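Local coordinates for 5-carboxymethyl-2-hydroxymuconate semialdehyde dehydrogenase (Thermus thermophilus, PDB 2D4E), which probably catalyses the NAD-dependent oxidation of 5-carboxymethyl-2-hydroxymuconate semialdehyde to the corresponding acid, as a member of the aldehyde dehydrogenase family, at residues Arg6-Ser11 with Gln116-Val121; Val36-Gly41 with Val57-Gly62; Asp48-Glu53 with Gly389-Pro394. All blocks are in the same frame, centred on the assembly; numbering follows the deposited sequence.

Interaction 1 (Arg6-Ser11 with Gln116-Val121); sequences RVAGIS and QVLRIV
A tight type I' turn from Val7 to Ile10 sets its tip against the first turn of helix 118-136, where the CA atoms of Ala8 and Arg119 come within 4.8 Å. No hydrogen bond crosses; the contact is apolar and rests on Leu118. With CG anti to the backbone N (chi1 -167°), this side chain reaches toward the turn. CD2 of Leu118 lies 3.8 Å from CG1 of Val7, the two side chains crossing obliquely, and it also touches the Val7 carbonyl oxygen. The end of Ile10 comes in beside it, CD1 of Ile10 being 4.1 Å from Leu118 CD2 and equally close to Leu118 CD1. Ala8 lays its methyl against the base of Leu118 and the helix backbone: Ala8 CB is 3.7 Å from Arg119 CA. The arrangement is a beta-hairpin with a two-residue loop, strands 6-7 and 10-11, closed by a pair of backbone bonds between Val7 and Ile10. Ala8 and Gly9, its two turn residues, both have positive phi, as type I' requires. Arg6 folds back over the same hairpin, its NH2 donating to Gly9 O (3.1 Å) from above the carbonyl plane, while one face of its guanidinium lies over the backbone of Ile10 and Ser11. Leu118 is also lined by Ile15 of helix 12-24 and Cys111 of helix 103-114, so the hairpin joins an apolar cluster between three helices. Arg119 uses only its base here; from the crowded chi1 position (65°) its extended chain leads away, and NH2 bonds to the carbonyl oxygen of Thr342.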
ATOM      1  N   ARG C   6      14.509 -10.377  46.387  1.00 32.53           N
ATOM      2  CA  ARG C   6      13.768 -10.164  45.154  1.00 33.98           C
ATOM      3  C   ARG C   6      14.665 -10.480  43.964  1.00 32.46           C
ATOM      4  O   ARG C   6      15.864 -10.198  43.984  1.00 34.23           O
ATOM      5  CB  ARG C   6      13.295  -8.708  45.058  1.00 37.54           C
ATOM      6  CG  ARG C   6      12.632  -8.165  46.321  1.00 42.19           C
ATOM      7  CD  ARG C   6      12.044  -6.782  46.080  1.00 42.93           C
ATOM      8  NE  ARG C   6      10.848  -6.840  45.244  1.00 49.61           N
ATOM      9  CZ  ARG C   6       9.656  -7.258  45.668  1.00 52.86           C
ATOM     10  NH1 ARG C   6       9.495  -7.651  46.926  1.00 50.10           N
ATOM     11  NH2 ARG C   6       8.625  -7.289  44.832  1.00 51.59           N
ATOM     12  N   VAL C   7      14.082 -11.079  42.933  1.00 32.44           N
ATOM     13  CA  VAL C   7      14.818 -11.412  41.719  1.00 25.45           C
ATOM     14  C   VAL C   7      13.943 -10.953  40.565  1.00 27.49           C
ATOM     15  O   VAL C   7      12.776 -11.341  40.474  1.00 24.69           O
ATOM     16  CB  VAL C   7      15.074 -12.932  41.612  1.00 30.53           C
ATOM     17  CG1 VAL C   7      15.844 -13.250  40.330  1.00 26.36           C
ATOM     18  CG2 VAL C   7      15.852 -13.413  42.831  1.00 26.64           C
ATOM     19  N   ALA C   8      14.505 -10.116  39.696  1.00 24.76           N
ATOM     20  CA  ALA C   8      13.768  -9.573  38.560  1.00 30.23           C
ATOM     21  C   ALA C   8      12.551  -8.793  39.070  1.00 31.32           C
ATOM     22  O   ALA C   8      11.510  -8.733  38.412  1.00 30.96           O
ATOM     23  CB  ALA C   8      13.323 -10.701  37.629  1.00 27.88           C
ATOM     24  N   GLY C   9      12.694  -8.200  40.253  1.00 30.58           N
ATOM     25  CA  GLY C   9      11.610  -7.431  40.836  1.00 29.87           C
ATOM     26  C   GLY C   9      10.526  -8.290  41.461  1.00 29.73           C
ATOM     27  O   GLY C   9       9.484  -7.777  41.879  1.00 31.46           O
ATOM     28  N   ILE C  10      10.764  -9.597  41.530  1.00 24.83           N
ATOM     29  CA  ILE C  10       9.790 -10.520  42.108  1.00 28.78           C
ATOM     30  C   ILE C  10      10.242 -10.980  43.498  1.00 29.32           C
ATOM     31  O   ILE C  10      11.392 -11.381  43.688  1.00 31.35           O
ATOM     32  CB  ILE C  10       9.597 -11.751  41.189  1.00 27.02           C
ATOM     33  CG1 ILE C  10       9.184 -11.289  39.787  1.00 28.08           C
ATOM     34  CG2 ILE C  10       8.540 -12.677  41.767  1.00 28.01           C
ATOM     35  CD1 ILE C  10       9.135 -12.401  38.756  1.00 25.46           C
ATOM     36  N   SER C  11       9.338 -10.912  44.472  1.00 30.41           N
ATOM     37  CA  SER C  11       9.669 -11.305  45.839  1.00 33.54           C
ATOM     38  C   SER C  11       9.890 -12.806  45.933  1.00 31.83           C
ATOM     39  O   SER C  11       9.236 -13.583  45.236  1.00 32.64           O
ATOM     40  CB  SER C  11       8.550 -10.898  46.802  1.00 30.82           C
ATOM     41  OG  SER C  11       7.409 -11.713  46.619  1.00 34.79           O
ATOM     42  N   GLN C 116      14.680 -20.956  31.818  1.00 16.43           N
ATOM     43  CA  GLN C 116      15.366 -19.723  31.435  1.00 17.12           C
ATOM     44  C   GLN C 116      15.547 -18.842  32.671  1.00 18.69           C
ATOM     45  O   GLN C 116      14.779 -18.944  33.625  1.00 16.60           O
ATOM     46  CB  GLN C 116      14.567 -18.957  30.370  1.00 18.24           C
ATOM     47  CG  GLN C 116      14.419 -19.668  29.016  1.00 16.91           C
ATOM     48  CD  GLN C 116      15.754 -19.974  28.342  1.00 17.44           C
ATOM     49  OE1 GLN C 116      16.706 -19.204  28.446  1.00 18.06           O
ATOM     50  NE2 GLN C 116      15.811 -21.092  27.625  1.00 18.50           N
ATOM     51  N   VAL C 117      16.556 -17.977  32.660  1.00 19.65           N
ATOM     52  CA  VAL C 117      16.792 -17.100  33.804  1.00 24.06           C
ATOM     53  C   VAL C 117      15.580 -16.198  34.017  1.00 27.28           C
ATOM     54  O   VAL C 117      15.046 -15.624  33.069  1.00 28.46           O
ATOM     55  CB  VAL C 117      18.059 -16.245  33.609  1.00 22.06           C
ATOM     56  CG1 VAL C 117      19.275 -17.149  33.498  1.00 24.97           C
ATOM     57  CG2 VAL C 117      17.927 -15.397  32.376  1.00 28.66           C
ATOM     58  N   LEU C 118      15.160 -16.070  35.272  1.00 26.37           N
ATOM     59  CA  LEU C 118      13.977 -15.291  35.618  1.00 22.24           C
ATOM     60  C   LEU C 118      13.840 -13.914  34.982  1.00 20.19           C
ATOM     61  O   LEU C 118      12.783 -13.595  34.436  1.00 18.39           O
ATOM     62  CB  LEU C 118      13.848 -15.172  37.143  1.00 20.61           C
ATOM     63  CG  LEU C 118      12.500 -14.641  37.658  1.00 24.09           C
ATOM     64  CD1 LEU C 118      11.345 -15.498  37.114  1.00 18.14           C
ATOM     65  CD2 LEU C 118      12.492 -14.649  39.188  1.00 19.68           C
ATOM     66  N   ARG C 119      14.881 -13.092  35.037  1.00 16.11           N
ATOM     67  CA  ARG C 119      14.782 -11.755  34.447  1.00 23.12           C
ATOM     68  C   ARG C 119      14.464 -11.794  32.947  1.00 23.09           C
ATOM     69  O   ARG C 119      13.707 -10.961  32.444  1.00 21.75           O
ATOM     70  CB  ARG C 119      16.068 -10.946  34.693  1.00 23.66           C
ATOM     71  CG  ARG C 119      17.319 -11.503  34.022  1.00 30.52           C
ATOM     72  CD  ARG C 119      18.528 -10.624  34.331  1.00 26.60           C
ATOM     73  NE  ARG C 119      19.747 -11.128  33.705  1.00 26.76           N
ATOM     74  CZ  ARG C 119      20.409 -12.210  34.107  1.00 31.57           C
ATOM     75  NH1 ARG C 119      19.982 -12.909  35.153  1.00 31.42           N
ATOM     76  NH2 ARG C 119      21.508 -12.587  33.467  1.00 28.81           N
ATOM     77  N   ILE C 120      15.037 -12.758  32.233  1.00 19.55           N
ATOM     78  CA  ILE C 120      14.772 -12.869  30.807  1.00 20.72           C
ATOM     79  C   ILE C 120      13.317 -13.287  30.589  1.00 18.05           C
ATOM     80  O   ILE C 120      12.639 -12.769  29.707  1.00 19.92           O
ATOM     81  CB  ILE C 120      15.733 -13.878  30.138  1.00 23.69           C
ATOM     82  CG1 ILE C 120      17.165 -13.340  30.202  1.00 27.25           C
ATOM     83  CG2 ILE C 120      15.341 -14.101  28.689  1.00 26.95           C
ATOM     84  CD1 ILE C 120      17.357 -11.977  29.553  1.00 29.32           C
ATOM     85  N   VAL C 121      12.831 -14.215  31.406  1.00 18.59           N
ATOM     86  CA  VAL C 121      11.451 -14.653  31.282  1.00 21.28           C
ATOM     87  C   VAL C 121      10.517 -13.497  31.622  1.00 24.79           C
ATOM     88  O   VAL C 121       9.446 -13.360  31.028  1.00 20.54           O
ATOM     89  CB  VAL C 121      11.127 -15.834  32.226  1.00 19.91           C
ATOM     90  CG1 VAL C 121       9.669 -16.255  32.032  1.00 16.98           C
ATOM     91  CG2 VAL C 121      12.068 -17.017  31.944  1.00  8.78           C
TER

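Interaction 2 (Val36-Gly41 with Val57-Gly62); sequences VPSESG and VAARGG
Ser38 and Ala59 face each other where the loop after strand 34-36 passes the end of strand 53-59, one arm of the two-stranded antiparallel hairpin 43-48/53-59. Both CB atoms point across the contact. The methyl of Ala59 packs against the loop, its CB 3.7 Å from Ser38 OG and 4.2 Å from Pro37 CA. Ser38 leans over the chain just beyond it: OG stands anti to its own carbonyl carbon (chi1 -58°), which carries the hydroxyl above the peptide that follows Arg60. There Ser38 OG donates to Arg60 O at 2.8 Å. The donor sits almost directly above the carbonyl plane, with a C=O...donor angle of 87°, and so misses the lone pairs. His29 NE2 is a second hydrogen-bond partner of the same hydroxyl, tying in strand 29-31. The extended Arg60 side chain leads away at its end, to a salt bridge with Glu231; its carbonyl oxygen takes the bond from the loop. Beyond Ser38 the loop makes a type I turn to Gly41, closed by Gly41 N to Ser38 O (2.9 Å), and Gly41 takes a positive phi of 79°. The turn also leans on helix 63-80, since Glu65 accepts from the backbone N of Glu39 through OE1 and from Gly62 N, at the N-cap, through OE2. Ser40, too, points its CB across; its OG is bonded to Glu42 N and reaches Arg60 O through a water, which lies 3.0 Å from Ser40 OG and donates to Arg60 O, the oxygen that also takes the Ser38 hydroxyl.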
ATOM      1  N   VAL C  36     -11.229 -28.225  32.375  1.00 24.26           N
ATOM      2  CA  VAL C  36     -11.622 -29.615  32.543  1.00 23.88           C
ATOM      3  C   VAL C  36     -10.453 -30.562  32.327  1.00 25.33           C
ATOM      4  O   VAL C  36      -9.500 -30.239  31.616  1.00 23.75           O
ATOM      5  CB  VAL C  36     -12.730 -30.014  31.542  1.00 25.76           C
ATOM      6  CG1 VAL C  36     -13.942 -29.102  31.702  1.00 22.68           C
ATOM      7  CG2 VAL C  36     -12.185 -29.954  30.119  1.00 22.25           C
ATOM      8  N   PRO C  37     -10.514 -31.752  32.945  1.00 26.51           N
ATOM      9  CA  PRO C  37      -9.461 -32.757  32.811  1.00 24.88           C
ATOM     10  C   PRO C  37      -9.781 -33.576  31.573  1.00 26.25           C
ATOM     11  O   PRO C  37     -10.794 -33.338  30.918  1.00 23.58           O
ATOM     12  CB  PRO C  37      -9.627 -33.584  34.074  1.00 25.74           C
ATOM     13  CG  PRO C  37     -11.124 -33.640  34.191  1.00 27.92           C
ATOM     14  CD  PRO C  37     -11.527 -32.191  33.926  1.00 28.56           C
ATOM     15  N   SER C  38      -8.923 -34.532  31.248  1.00 26.03           N
ATOM     16  CA  SER C  38      -9.188 -35.391  30.106  1.00 25.70           C
ATOM     17  C   SER C  38     -10.273 -36.355  30.582  1.00 31.13           C
ATOM     18  O   SER C  38     -10.389 -36.609  31.782  1.00 29.77           O
ATOM     19  CB  SER C  38      -7.929 -36.162  29.723  1.00 23.86           C
ATOM     20  OG  SER C  38      -6.876 -35.270  29.418  1.00 31.05           O
ATOM     21  N   GLU C  39     -11.074 -36.882  29.662  1.00 30.37           N
ATOM     22  CA  GLU C  39     -12.135 -37.805  30.050  1.00 31.54           C
ATOM     23  C   GLU C  39     -11.557 -39.064  30.686  1.00 31.34           C
ATOM     24  O   GLU C  39     -12.194 -39.686  31.535  1.00 32.94           O
ATOM     25  CB  GLU C  39     -12.998 -38.167  28.838  1.00 34.40           C
ATOM     26  CG  GLU C  39     -13.725 -36.967  28.232  1.00 36.73           C
ATOM     27  CD  GLU C  39     -14.595 -37.329  27.037  1.00 42.42           C
ATOM     28  OE1 GLU C  39     -15.072 -36.396  26.355  1.00 41.43           O
ATOM     29  OE2 GLU C  39     -14.806 -38.535  26.783  1.00 42.41           O
ATOM     30  N   SER C  40     -10.341 -39.426  30.287  1.00 32.20           N
ATOM     31  CA  SER C  40      -9.678 -40.613  30.820  1.00 29.76           C
ATOM     32  C   SER C  40      -9.100 -40.359  32.213  1.00 29.91           C
ATOM     33  O   SER C  40      -8.728 -41.298  32.918  1.00 31.05           O
ATOM     34  CB  SER C  40      -8.549 -41.055  29.882  1.00 30.94           C
ATOM     35  OG  SER C  40      -7.443 -40.169  29.964  1.00 30.71           O
ATOM     36  N   GLY C  41      -9.020 -39.090  32.602  1.00 27.45           N
ATOM     37  CA  GLY C  41      -8.474 -38.745  33.903  1.00 26.57           C
ATOM     38  C   GLY C  41      -6.953 -38.782  33.916  1.00 26.35           C
ATOM     39  O   GLY C  41      -6.318 -38.418  34.906  1.00 27.34           O
ATOM     40  N   VAL C  57       1.622 -31.707  37.287  1.00 22.98           N
ATOM     41  CA  VAL C  57       1.100 -32.510  36.195  1.00 23.24           C
ATOM     42  C   VAL C  57       0.095 -31.738  35.349  1.00 22.14           C
ATOM     43  O   VAL C  57      -0.504 -30.768  35.808  1.00 23.79           O
ATOM     44  CB  VAL C  57       0.429 -33.803  36.739  1.00 25.61           C
ATOM     45  CG1 VAL C  57       1.422 -34.577  37.603  1.00 23.58           C
ATOM     46  CG2 VAL C  57      -0.810 -33.454  37.553  1.00 25.59           C
ATOM     47  N   ALA C  58      -0.081 -32.174  34.107  1.00 22.98           N
ATOM     48  CA  ALA C  58      -1.023 -31.542  33.199  1.00 21.48           C
ATOM     49  C   ALA C  58      -1.900 -32.623  32.582  1.00 22.03           C
ATOM     50  O   ALA C  58      -1.436 -33.739  32.343  1.00 23.47           O
ATOM     51  CB  ALA C  58      -0.268 -30.786  32.104  1.00 22.03           C
ATOM     52  N   ALA C  59      -3.164 -32.292  32.328  1.00 23.51           N
ATOM     53  CA  ALA C  59      -4.103 -33.242  31.730  1.00 22.40           C
ATOM     54  C   ALA C  59      -3.578 -33.761  30.391  1.00 24.67           C
ATOM     55  O   ALA C  59      -3.097 -32.989  29.557  1.00 25.94           O
ATOM     56  CB  ALA C  59      -5.462 -32.580  31.539  1.00 24.16           C
ATOM     57  N   ARG C  60      -3.674 -35.070  30.186  1.00 20.25           N
ATOM     58  CA  ARG C  60      -3.200 -35.680  28.953  1.00 23.51           C
ATOM     59  C   ARG C  60      -4.330 -35.747  27.937  1.00 25.47           C
ATOM     60  O   ARG C  60      -5.075 -36.723  27.885  1.00 27.11           O
ATOM     61  CB  ARG C  60      -2.660 -37.083  29.239  1.00 21.88           C
ATOM     62  CG  ARG C  60      -2.029 -37.768  28.039  1.00 23.03           C
ATOM     63  CD  ARG C  60      -1.303 -39.030  28.460  1.00 23.17           C
ATOM     64  NE  ARG C  60      -0.729 -39.738  27.319  1.00 31.94           N
ATOM     65  CZ  ARG C  60       0.033 -40.821  27.421  1.00 33.55           C
ATOM     66  NH1 ARG C  60       0.318 -41.326  28.614  1.00 34.88           N
ATOM     67  NH2 ARG C  60       0.509 -41.405  26.331  1.00 33.02           N
ATOM     68  N   GLY C  61      -4.443 -34.698  27.128  1.00 28.01           N
ATOM     69  CA  GLY C  61      -5.498 -34.626  26.130  1.00 27.58           C
ATOM     70  C   GLY C  61      -5.315 -35.505  24.910  1.00 24.29           C
ATOM     71  O   GLY C  61      -4.193 -35.752  24.466  1.00 22.23           O
ATOM     72  N   GLY C  62      -6.437 -35.974  24.370  1.00 25.11           N
ATOM     73  CA  GLY C  62      -6.410 -36.826  23.193  1.00 25.09           C
ATOM     74  C   GLY C  62      -7.468 -36.405  22.189  1.00 26.09           C
ATOM     75  O   GLY C  62      -7.988 -35.290  22.263  1.00 28.29           O
TER
HETATM   76  O   HOH W   1      -6.355 -39.327  27.273  1.00 46.57           O

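Interaction 3 (Asp48-Glu53 with Gly389-Pro394); sequences DPATNE and GNYLLP
Pro49 O receives the straightest bond of this contact: Asn390 N donates to it at 3.1 Å, nearly along the C=O axis, with an angle of 164° at the hydrogen. Beside it two asparagine amides exchange a pair of bonds. Asn390 ND2 gives to Asn52 OD1 (3.0 Å) in the carbonyl plane, on a lone pair; in return Asn52 ND2 gives to Asn390 OD1, also 3.0 Å away, but from above that carbonyl's plane. The amides are turned 51° against each other, so the pair is twisted rather than flat. Asn390 ND2 has another acceptor in Leu347 O, and Asn52 ND2 a weak one in Arg388 O. Asn52 sits at positive phi (64°) in the tight connection between strands 43-48 and 53-59, which Asp48 organises: its carbonyl oxygen accepts from both Thr51 N and Asn52 N, and its OD2 takes Ala50 N at 2.9 Å in an Asx turn. Asp48 OD1 is paired with Arg19 in a salt bridge. Close to Gly389, which has no side chain, the fit is snug, with Ala50 O 3.2 Å from Gly389 CA. Ala50 O lies at the edge of the Tyr391 ring as well, and a water donates to it while bonding Tyr391 OH at 2.7 Å. The tyrosine OH also touches the Ala50 methyl. The contact joins the tip of the hairpin 43-48/53-59 to the loop leading into strand 395-398, with Pro350, at the start of helix 350-365, packed against both asparagines.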
ATOM      1  N   ASP C  48      11.251 -29.885  36.392  1.00 19.37           N
ATOM      2  CA  ASP C  48      11.894 -28.604  36.645  1.00 21.14           C
ATOM      3  C   ASP C  48      13.299 -28.885  36.117  1.00 20.86           C
ATOM      4  O   ASP C  48      14.059 -29.625  36.731  1.00 25.81           O
ATOM      5  CB  ASP C  48      11.908 -28.324  38.154  1.00 25.57           C
ATOM      6  CG  ASP C  48      12.782 -27.138  38.534  1.00 29.07           C
ATOM      7  OD1 ASP C  48      12.655 -26.666  39.684  1.00 28.82           O
ATOM      8  OD2 ASP C  48      13.599 -26.683  37.705  1.00 27.34           O
ATOM      9  N   PRO C  49      13.656 -28.308  34.959  1.00 23.75           N
ATOM     10  CA  PRO C  49      14.973 -28.517  34.346  1.00 21.92           C
ATOM     11  C   PRO C  49      16.188 -28.257  35.227  1.00 21.03           C
ATOM     12  O   PRO C  49      17.287 -28.714  34.919  1.00 20.21           O
ATOM     13  CB  PRO C  49      14.929 -27.612  33.117  1.00 19.90           C
ATOM     14  CG  PRO C  49      13.991 -26.522  33.526  1.00 23.43           C
ATOM     15  CD  PRO C  49      12.901 -27.270  34.233  1.00 23.31           C
ATOM     16  N   ALA C  50      15.991 -27.543  36.328  1.00 19.89           N
ATOM     17  CA  ALA C  50      17.090 -27.248  37.238  1.00 19.70           C
ATOM     18  C   ALA C  50      17.387 -28.409  38.185  1.00 22.32           C
ATOM     19  O   ALA C  50      18.500 -28.531  38.688  1.00 25.86           O
ATOM     20  CB  ALA C  50      16.778 -25.998  38.043  1.00 18.53           C
ATOM     21  N   THR C  51      16.402 -29.271  38.417  1.00 23.66           N
ATOM     22  CA  THR C  51      16.586 -30.398  39.337  1.00 24.93           C
ATOM     23  C   THR C  51      16.021 -31.721  38.823  1.00 29.35           C
ATOM     24  O   THR C  51      16.263 -32.783  39.406  1.00 24.68           O
ATOM     25  CB  THR C  51      15.899 -30.111  40.670  1.00 22.81           C
ATOM     26  OG1 THR C  51      14.493 -29.963  40.442  1.00 23.86           O
ATOM     27  CG2 THR C  51      16.442 -28.825  41.289  1.00 17.94           C
ATOM     28  N   ASN C  52      15.265 -31.648  37.735  1.00 25.32           N
ATOM     29  CA  ASN C  52      14.636 -32.820  37.151  1.00 25.25           C
ATOM     30  C   ASN C  52      13.623 -33.448  38.096  1.00 28.15           C
ATOM     31  O   ASN C  52      13.302 -34.630  37.985  1.00 28.06           O
ATOM     32  CB  ASN C  52      15.686 -33.843  36.711  1.00 24.84           C
ATOM     33  CG  ASN C  52      16.391 -33.424  35.430  1.00 29.55           C
ATOM     34  OD1 ASN C  52      15.755 -32.927  34.501  1.00 27.08           O
ATOM     35  ND2 ASN C  52      17.701 -33.622  35.374  1.00 27.80           N
ATOM     36  N   GLU C  53      13.124 -32.642  39.028  1.00 28.07           N
ATOM     37  CA  GLU C  53      12.102 -33.088  39.971  1.00 30.71           C
ATOM     38  C   GLU C  53      10.780 -32.732  39.301  1.00 26.93           C
ATOM     39  O   GLU C  53      10.726 -31.822  38.473  1.00 25.34           O
ATOM     40  CB  GLU C  53      12.183 -32.309  41.283  1.00 33.45           C
ATOM     41  CG  GLU C  53      13.538 -32.268  41.954  1.00 47.72           C
ATOM     42  CD  GLU C  53      13.817 -33.484  42.807  1.00 56.91           C
ATOM     43  OE1 GLU C  53      14.609 -33.354  43.771  1.00 57.59           O
ATOM     44  OE2 GLU C  53      13.256 -34.565  42.513  1.00 60.55           O
ATOM     45  N   GLY C 389      20.621 -31.132  37.534  1.00 28.59           N
ATOM     46  CA  GLY C 389      19.931 -30.420  36.470  1.00 29.41           C
ATOM     47  C   GLY C 389      20.500 -30.744  35.101  1.00 27.05           C
ATOM     48  O   GLY C 389      21.468 -31.493  34.989  1.00 28.92           O
ATOM     49  N   ASN C 390      19.905 -30.184  34.055  1.00 24.38           N
ATOM     50  CA  ASN C 390      20.370 -30.435  32.693  1.00 21.92           C
ATOM     51  C   ASN C 390      21.300 -29.320  32.206  1.00 22.47           C
ATOM     52  O   ASN C 390      21.061 -28.716  31.162  1.00 21.01           O
ATOM     53  CB  ASN C 390      19.166 -30.544  31.768  1.00 18.60           C
ATOM     54  CG  ASN C 390      18.111 -31.477  32.311  1.00 22.44           C
ATOM     55  OD1 ASN C 390      18.384 -32.644  32.572  1.00 21.51           O
ATOM     56  ND2 ASN C 390      16.896 -30.965  32.487  1.00 22.22           N
ATOM     57  N   TYR C 391      22.367 -29.064  32.958  1.00 20.51           N
ATOM     58  CA  TYR C 391      23.308 -28.005  32.614  1.00 17.81           C
ATOM     59  C   TYR C 391      24.423 -28.400  31.652  1.00 23.46           C
ATOM     60  O   TYR C 391      25.137 -29.385  31.865  1.00 22.80           O
ATOM     61  CB  TYR C 391      23.940 -27.425  33.882  1.00 16.42           C
ATOM     62  CG  TYR C 391      22.956 -26.782  34.842  1.00 22.19           C
ATOM     63  CD1 TYR C 391      22.289 -27.540  35.813  1.00 17.61           C
ATOM     64  CD2 TYR C 391      22.699 -25.415  34.785  1.00 14.45           C
ATOM     65  CE1 TYR C 391      21.389 -26.944  36.704  1.00 17.20           C
ATOM     66  CE2 TYR C 391      21.805 -24.812  35.668  1.00 20.23           C
ATOM     67  CZ  TYR C 391      21.154 -25.577  36.623  1.00 18.40           C
ATOM     68  OH  TYR C 391      20.260 -24.965  37.478  1.00 21.07           O
ATOM     69  N   LEU C 392      24.567 -27.613  30.594  1.00 21.35           N
ATOM     70  CA  LEU C 392      25.606 -27.848  29.605  1.00 22.43           C
ATOM     71  C   LEU C 392      26.503 -26.620  29.580  1.00 19.84           C
ATOM     72  O   LEU C 392      26.021 -25.488  29.636  1.00 19.82           O
ATOM     73  CB  LEU C 392      25.012 -28.058  28.210  1.00 20.00           C
ATOM     74  CG  LEU C 392      26.083 -28.348  27.146  1.00 24.63           C
ATOM     75  CD1 LEU C 392      26.634 -29.761  27.352  1.00 22.54           C
ATOM     76  CD2 LEU C 392      25.502 -28.204  25.751  1.00 21.09           C
ATOM     77  N   LEU C 393      27.807 -26.845  29.514  1.00 18.99           N
ATOM     78  CA  LEU C 393      28.749 -25.739  29.461  1.00 18.28           C
ATOM     79  C   LEU C 393      28.689 -25.078  28.086  1.00 20.65           C
ATOM     80  O   LEU C 393      28.541 -25.757  27.063  1.00 19.97           O
ATOM     81  CB  LEU C 393      30.171 -26.237  29.718  1.00 18.90           C
ATOM     82  CG  LEU C 393      30.556 -26.755  31.102  1.00 19.95           C
ATOM     83  CD1 LEU C 393      31.917 -27.433  31.012  1.00 19.31           C
ATOM     84  CD2 LEU C 393      30.593 -25.601  32.099  1.00 17.47           C
ATOM     85  N   PRO C 394      28.766 -23.738  28.043  1.00 20.41           N
ATOM     86  CA  PRO C 394      28.735 -23.077  26.737  1.00 15.28           C
ATOM     87  C   PRO C 394      29.865 -23.737  25.938  1.00 21.44           C
ATOM     88  O   PRO C 394      30.981 -23.891  26.440  1.00 19.69           O
ATOM     89  CB  PRO C 394      29.009 -21.627  27.099  1.00 14.91           C
ATOM     90  CG  PRO C 394      28.240 -21.485  28.390  1.00 13.56           C
ATOM     91  CD  PRO C 394      28.612 -22.754  29.137  1.00 15.70           C
TER
HETATM   92  O   HOH W   2      20.528 -26.343  39.737  1.00 30.29           O

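In the fold
Interactions 2 and 3 involve the same hairpin, 43-48/53-59, at different places: interaction 3 meets its tip, interaction 2 the far end of strand 53-59, with centres 27 Å apart. Interaction 1 lies beside the tip, its nearest atoms about 6 Å from interaction 3 though the two do not touch; Pro337 links them, bonding the backbone of Leu118 and packing on Tyr391. Ser46, Leu47, Asp113 and Trp200 form a sodium site, two of them just before Asp48 in the chain, and a sodium ion is about 4 Å from the Pro49 side chain. NAD is about 11 Å from Gly61 in interaction 2 and about 13 Å from the Pro49 side chain in interaction 3.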